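Local coordinates for protein DyP-type peroxidase (PDB 6FSK) that probably uses hydrogen peroxide and a bound heme b to oxidise dyes and other substrates, as a dye-decolorizing peroxidase of an oyster mushroom, at residues M248-D253 with H376-L381. The protein carries 1 engineered substitution. Numbering follows the deposited sequence.
Sequences MVPEFD and HGRGLL. With HEM (protoporphyrin IX containing Fe), chain C.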
loop_
_atom_site.group_PDB
_atom_site.type_symbol
_atom_site.label_atom_id
_atom_site.label_comp_id
_atom_site.label_asym_id
_atom_site.label_seq_id
_atom_site.Cartn_x
_atom_site.Cartn_y
_atom_site.Cartn_z
ATOM N N MET A 248 -13.429 -1.138 9.300
ATOM C CA MET A 248 -14.651 -1.407 10.016
ATOM C C MET A 248 -14.866 -2.925 10.110
ATOM O O MET A 248 -15.551 -3.516 9.283
ATOM C CB MET A 248 -15.795 -0.658 9.280
ATOM C CG MET A 248 -15.498 0.816 8.991
ATOM S SD MET A 248 -15.099 1.788 10.439
ATOM C CE MET A 248 -16.719 1.919 11.087
ATOM N N VAL A 249 -14.208 -3.542 11.091
ATOM C CA VAL A 249 -14.077 -4.977 11.189
ATOM C C VAL A 249 -15.361 -5.693 11.520
ATOM O O VAL A 249 -15.736 -6.619 10.815
ATOM C CB VAL A 249 -12.842 -5.413 11.994
ATOM C CG1 VAL A 249 -12.672 -6.905 11.991
ATOM C CG2 VAL A 249 -11.637 -4.748 11.378
ATOM N N PRO A 250 -15.982 -5.329 12.627
ATOM C CA PRO A 250 -17.284 -5.953 12.947
ATOM C C PRO A 250 -18.308 -5.810 11.818
ATOM O O PRO A 250 -19.090 -6.738 11.528
ATOM C CB PRO A 250 -17.769 -5.216 14.226
ATOM C CG PRO A 250 -16.466 -4.697 14.833
ATOM C CD PRO A 250 -15.552 -4.365 13.635
ATOM N N GLU A 251 -18.296 -4.671 11.152
ATOM C CA GLU A 251 -19.181 -4.369 10.040
ATOM C C GLU A 251 -18.913 -5.291 8.885
ATOM O O GLU A 251 -19.829 -5.850 8.270
ATOM C CB GLU A 251 -19.083 -2.885 9.624
ATOM C CG GLU A 251 -19.602 -1.903 10.640
ATOM C CD GLU A 251 -18.629 -1.479 11.731
ATOM O OE1 GLU A 251 -17.542 -2.069 11.906
ATOM O OE2 GLU A 251 -19.041 -0.548 12.492
ATOM N N PHE A 252 -17.676 -5.498 8.555
ATOM C CA PHE A 252 -17.308 -6.444 7.500
ATOM C C PHE A 252 -17.716 -7.857 7.876
ATOM O O PHE A 252 -18.323 -8.611 7.021
ATOM C CB PHE A 252 -15.816 -6.298 7.200
ATOM C CG PHE A 252 -15.271 -7.235 6.153
ATOM C CD1 PHE A 252 -15.496 -6.969 4.822
ATOM C CD2 PHE A 252 -14.580 -8.375 6.545
ATOM C CE1 PHE A 252 -14.970 -7.857 3.860
ATOM C CE2 PHE A 252 -14.049 -9.196 5.610
ATOM C CZ PHE A 252 -14.219 -8.893 4.308
ATOM N N ASP A 253 -17.445 -8.255 9.094
ATOM C CA ASP A 253 -17.820 -9.594 9.561
ATOM C C ASP A 253 -19.363 -9.775 9.488
ATOM O O ASP A 253 -19.817 -10.815 9.029
ATOM C CB ASP A 253 -17.365 -9.856 10.965
ATOM C CG ASP A 253 -15.851 -10.034 11.120
ATOM O OD1 ASP A 253 -15.113 -10.260 10.193
ATOM O OD2 ASP A 253 -15.468 -9.907 12.316
ATOM N N HIS A 376 -13.623 1.249 18.350
ATOM C CA HIS A 376 -12.256 1.654 18.471
ATOM C C HIS A 376 -11.653 1.764 17.077
ATOM O O HIS A 376 -11.988 0.963 16.213
ATOM C CB HIS A 376 -11.462 0.641 19.272
ATOM C CG HIS A 376 -11.953 0.486 20.651
ATOM N ND1 HIS A 376 -11.836 1.489 21.600
ATOM C CD2 HIS A 376 -12.629 -0.527 21.238
ATOM C CE1 HIS A 376 -12.367 1.066 22.726
ATOM N NE2 HIS A 376 -12.858 -0.142 22.543
ATOM N N GLY A 377 -10.743 2.676 16.884
ATOM C CA GLY A 377 -10.116 2.906 15.589
ATOM C C GLY A 377 -9.100 1.785 15.400
ATOM O O GLY A 377 -8.215 1.473 16.303
ATOM N N ARG A 378 -9.105 1.221 14.197
ATOM C CA ARG A 378 -8.091 0.254 13.841
ATOM C C ARG A 378 -8.002 0.263 12.320
ATOM O O ARG A 378 -8.945 0.705 11.649
ATOM C CB ARG A 378 -8.413 -1.137 14.326
ATOM C CG ARG A 378 -9.766 -1.694 13.853
ATOM C CD ARG A 378 -10.004 -3.096 14.378
ATOM N NE ARG A 378 -10.135 -3.155 15.870
ATOM C CZ ARG A 378 -11.187 -2.812 16.562
ATOM N NH1 ARG A 378 -12.337 -2.435 15.989
ATOM N NH2 ARG A 378 -11.098 -2.870 17.902
ATOM N N GLY A 379 -6.926 -0.267 11.796
ATOM C CA GLY A 379 -6.784 -0.270 10.324
ATOM C C GLY A 379 -5.384 -0.518 9.832
ATOM O O GLY A 379 -4.649 -1.313 10.392
ATOM N N LEU A 380 -5.084 0.118 8.736
ATOM C CA LEU A 380 -3.829 -0.063 8.026
ATOM C C LEU A 380 -3.192 1.304 7.777
ATOM O O LEU A 380 -3.827 2.221 7.253
ATOM C CB LEU A 380 -4.073 -0.789 6.697
ATOM C CG LEU A 380 -2.879 -1.212 5.896
ATOM C CD1 LEU A 380 -2.116 -2.303 6.605
ATOM C CD2 LEU A 380 -3.354 -1.716 4.530
ATOM N N LEU A 381 -1.934 1.432 8.179
ATOM C CA LEU A 381 -1.081 2.538 7.664
ATOM C C LEU A 381 -0.542 2.083 6.327
ATOM O O LEU A 381 0.478 1.361 6.274
ATOM C CB LEU A 381 -0.023 2.834 8.652
ATOM C CG LEU A 381 -0.434 3.167 10.090
ATOM C CD1 LEU A 381 0.784 3.509 10.955
ATOM C CD2 LEU A 381 -1.526 4.214 10.142
HETATM C CHA HEM C . -2.925 -7.277 -1.892
HETATM C CHB HEM C . -5.599 -6.115 1.947
HETATM C CHC HEM C . -5.427 -1.500 0.589
HETATM C CHD HEM C . -3.007 -2.687 -3.438
HETATM C C1A HEM C . -3.661 -7.404 -0.713
HETATM C C2A HEM C . -3.899 -8.615 0.007
HETATM C C3A HEM C . -4.601 -8.292 1.103
HETATM C C4A HEM C . -4.865 -6.888 1.015
HETATM C CMA HEM C . -5.138 -9.232 2.127
HETATM C CAA HEM C . -3.450 -9.998 -0.439
HETATM C CBA HEM C . -2.114 -10.510 0.082
HETATM C CGA HEM C . -0.936 -9.780 -0.506
HETATM O O1A HEM C . -0.574 -10.010 -1.662
HETATM O O2A HEM C . -0.330 -8.959 0.229
HETATM C C1B HEM C . -5.817 -4.735 1.942
HETATM C C2B HEM C . -6.469 -3.995 2.923
HETATM C C3B HEM C . -6.417 -2.675 2.599
HETATM C C4B HEM C . -5.702 -2.643 1.315
HETATM C CMB HEM C . -7.168 -4.556 4.136
HETATM C CAB HEM C . -6.941 -1.445 3.231
HETATM C CBB HEM C . -7.238 -1.365 4.509
HETATM C C1C HEM C . -4.855 -1.363 -0.639
HETATM C C2C HEM C . -4.697 -0.215 -1.427
HETATM C C3C HEM C . -4.041 -0.524 -2.583
HETATM C C4C HEM C . -3.713 -1.926 -2.485
HETATM C CMC HEM C . -5.167 1.153 -1.010
HETATM C CAC HEM C . -3.691 0.268 -3.794
HETATM C CBC HEM C . -4.384 1.348 -4.208
HETATM C C1D HEM C . -2.740 -4.051 -3.286
HETATM C C2D HEM C . -1.833 -4.749 -4.248
HETATM C C3D HEM C . -1.786 -6.048 -3.763
HETATM C C4D HEM C . -2.687 -6.087 -2.623
HETATM C CMD HEM C . -1.106 -4.193 -5.407
HETATM C CAD HEM C . -1.064 -7.245 -4.371
HETATM C CBD HEM C . -1.855 -7.929 -5.441
HETATM C CGD HEM C . -1.059 -9.024 -6.108
HETATM O O1D HEM C . -1.667 -10.121 -6.167
HETATM O O2D HEM C . 0.096 -8.837 -6.432
HETATM N NA HEM C . -4.353 -6.329 -0.150
HETATM N NB HEM C . -5.427 -3.923 0.930
HETATM N NC HEM C . -4.344 -2.453 -1.386
HETATM N ND HEM C . -3.268 -4.902 -2.405
HETATM FE FE HEM C . -4.409 -4.430 -0.797
HETATM O O HOH W 1 -13.166 -1.905 13.267
#
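Val249 and Arg378 meet where the first turn of helix 249-258 lies beside the entry to strand 379-386, near the heme pocket of a DyP-type peroxidase, a family built on the dimeric alpha+beta barrel (ferredoxin-like) fold. Strand 238-247 runs into that helix and is the antiparallel neighbour of strand 379-386 in the sheet; the contact joins the helix start to the beginning of that neighbouring strand.

Its apolar component is small and buried. Val249 CG2 rests 3.8 Å from Arg378 CD, the two side chains crossing at about a right angle. CG1 of Val249 stands opposite the backbone N (chi1 -176°), which leaves CG2 beside that N and directed at Arg378 CD. Valine suits this spot because a short, branched side chain packs against the aliphatic part of the arginine without adding polar atoms to a buried spot. Pro250 adds a looser touch, its CD lying 4.4 Å from Arg378 NH1; a proline fits the first turn of a helix, where its missing N-H costs no helical bond. Behind it, Phe252 N bonds to Met248 O at 3.0 Å, with Met248 as N-cap.

Farther along the strand, Leu380 turns to the cofactor, its CD2 3.7 Å from HEM C3B; a branched apolar side chain is suited to lying against the porphyrin.

The guanidinium is held by direct bonds as well as a water. Arginine suits this side because its long chain, bent at chi3 (65°), carries several N-H groups into a buried setting: NE bonds to Pro362 O, and NH2 forms a salt bridge with Glu368. Together these partners should limit rotation of the flat group. At the helix start, one water accepts from both Val249 N and Arg378 NH1, each at 2.9 Å, and lies in the guanidinium plane at its edge.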